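Alkaline phosphatase (Thermus thermophilus, PDB 7KWD) acts as a homodimeric, metal-dependent alkaline phosphatase that removes phosphate groups from compounds, using zinc and magnesium ions. Local coordinates at the interface of chains A and B. Residues are numbered along the deposited sequence; one frame, centred on the assembly and turned at random. Chains: chain A/B, Alkaline phosphatase.

The interface of chains A and B. Residues chain A 326, 414-416, 418; chain B 397, 399-400.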
loop_
_atom_site.group_PDB
_atom_site.type_symbol
_atom_site.label_atom_id
_atom_site.label_comp_id
_atom_site.label_asym_id
_atom_site.label_seq_id
_atom_site.Cartn_x
_atom_site.Cartn_y
_atom_site.Cartn_z
ATOM N N TYR A 326 -6.661 -8.815 5.777
ATOM C CA TYR A 326 -7.145 -7.906 6.800
ATOM C C TYR A 326 -7.379 -8.636 8.116
ATOM O O TYR A 326 -7.458 -9.860 8.170
ATOM C CB TYR A 326 -8.437 -7.187 6.352
ATOM C CG TYR A 326 -9.614 -8.110 6.089
ATOM C CD1 TYR A 326 -10.348 -8.648 7.142
ATOM C CD2 TYR A 326 -10.015 -8.406 4.782
ATOM C CE1 TYR A 326 -11.437 -9.504 6.889
ATOM C CE2 TYR A 326 -11.085 -9.238 4.535
ATOM C CZ TYR A 326 -11.792 -9.792 5.596
ATOM O OH TYR A 326 -12.856 -10.625 5.313
ATOM N N VAL A 414 -17.117 -14.083 0.229
ATOM C CA VAL A 414 -16.587 -13.322 1.346
ATOM C C VAL A 414 -16.587 -14.180 2.601
ATOM O O VAL A 414 -17.411 -15.077 2.777
ATOM C CB VAL A 414 -17.410 -12.035 1.536
ATOM C CG1 VAL A 414 -18.841 -12.384 1.898
ATOM C CG2 VAL A 414 -16.857 -11.143 2.611
ATOM N N GLN A 415 -15.619 -13.908 3.468
ATOM C CA GLN A 415 -15.599 -14.412 4.829
ATOM C C GLN A 415 -16.937 -14.208 5.515
ATOM O O GLN A 415 -17.515 -13.115 5.479
ATOM C CB GLN A 415 -14.504 -13.682 5.618
ATOM C CG GLN A 415 -14.189 -14.245 7.021
ATOM C CD GLN A 415 -13.432 -13.254 7.906
ATOM O OE1 GLN A 415 -12.796 -12.310 7.416
ATOM N NE2 GLN A 415 -13.502 -13.457 9.215
ATOM N N ARG A 416 -17.419 -15.267 6.153
ATOM C CA ARG A 416 -18.648 -15.219 6.945
ATOM C C ARG A 416 -18.409 -15.466 8.429
ATOM O O ARG A 416 -19.125 -14.919 9.268
ATOM C CB ARG A 416 -19.652 -16.270 6.438
ATOM C CG ARG A 416 -20.084 -16.120 5.008
ATOM C CD ARG A 416 -20.853 -17.355 4.570
ATOM N NE ARG A 416 -19.973 -18.524 4.561
ATOM C CZ ARG A 416 -20.373 -19.787 4.409
ATOM N NH1 ARG A 416 -21.664 -20.084 4.255
ATOM N NH2 ARG A 416 -19.472 -20.759 4.406
ATOM N N ALA A 418 -16.772 -14.718 11.571
ATOM C CA ALA A 418 -15.979 -13.638 12.130
ATOM C C ALA A 418 -14.994 -14.110 13.193
ATOM O O ALA A 418 -14.096 -13.356 13.543
ATOM C CB ALA A 418 -16.901 -12.585 12.736
ATOM N N GLU B 397 -22.281 -6.090 4.341
ATOM C CA GLU B 397 -22.116 -7.126 5.358
ATOM C C GLU B 397 -21.239 -6.550 6.463
ATOM O O GLU B 397 -20.898 -5.361 6.455
ATOM C CB GLU B 397 -21.556 -8.430 4.783
ATOM C CG GLU B 397 -20.311 -8.279 3.939
ATOM C CD GLU B 397 -19.095 -8.144 4.804
ATOM O OE1 GLU B 397 -18.746 -9.141 5.470
ATOM O OE2 GLU B 397 -18.546 -7.027 4.849
ATOM N N VAL B 399 -18.528 -8.370 8.303
ATOM C CA VAL B 399 -17.345 -9.162 8.616
ATOM C C VAL B 399 -16.106 -8.614 7.902
ATOM O O VAL B 399 -15.131 -8.220 8.546
ATOM C CB VAL B 399 -17.582 -10.647 8.271
ATOM C CG1 VAL B 399 -16.298 -11.397 8.237
ATOM C CG2 VAL B 399 -18.568 -11.261 9.291
ATOM N N ARG B 400 -16.114 -8.617 6.573
ATOM C CA ARG B 400 -15.114 -7.884 5.809
ATOM C C ARG B 400 -15.156 -6.414 6.182
ATOM O O ARG B 400 -14.130 -5.809 6.496
ATOM C CB ARG B 400 -15.364 -8.091 4.314
ATOM C CG ARG B 400 -14.517 -7.175 3.377
ATOM C CD ARG B 400 -14.501 -7.738 1.950
ATOM N NE ARG B 400 -14.350 -6.701 0.934
ATOM C CZ ARG B 400 -14.273 -6.947 -0.370
ATOM N NH1 ARG B 400 -14.332 -8.186 -0.798
ATOM N NH2 ARG B 400 -14.127 -5.947 -1.244
HETATM O O HOH W 1 -19.686 -11.627 5.535
#
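Loop packs against loop in this patch of the two-fold interface of the homodimer, where A:Gln415 and A:Tyr326 meet B:Val399 and B:Arg400 and help hold the two alkaline phosphatase subunits together. B:Val399 contributes most to the packing, hiding 68 Å² against chain A. Its CG1 methyl, anti to the backbone N (chi1 165°), sits over the face of the carboxamide of A:Gln415, CG1 3.4 Å from CD, and the two side chains run at roughly a right angle. The other methyl, CG2, turns toward the backbone oxygen of A:Arg416 and lies 4.0 Å from CB of A:Ala418. A:Gln415 reaches across this valine with its chain extended, and its amide oxygen OE1 accepts a hydrogen bond of 2.7 Å from the phenol OH of A:Tyr326, the donor standing 20° out of the carbonyl plane. This intrachain bond ties the amide to the tyrosine while both touch chain B. The phenol end of A:Tyr326 meets the backbone and the start of the side chain of B:Arg400, OH lying 3.6 Å from CA, rather than stacking on the guanidinium. A phenylalanine here, lacking the hydroxyl that donates to OE1, would probably leave the amide of A:Gln415 freer to turn away from B:Val399 and thin the packing against CA and CB of B:Arg400. CG2 of A:Val414 adds an apolar contact to B:Arg400, 3.8 Å from CB. On chain B, the carboxylate of B:Glu397 braces the loop: OE1 accepts the backbone N of B:Arg400 through its syn lone pair and that of B:Val399 from above the carboxylate plane. The same oxygen lies 2.7 Å from water 1, which also meets the backbone O of A:Gln415 and thus bridges the subunits. The centre of the patch lies about 30 Å from A:Ser95, the active-site serine; with its symmetry twin the patch probably stabilises the dimer rather than taking part directly in hydrolysis.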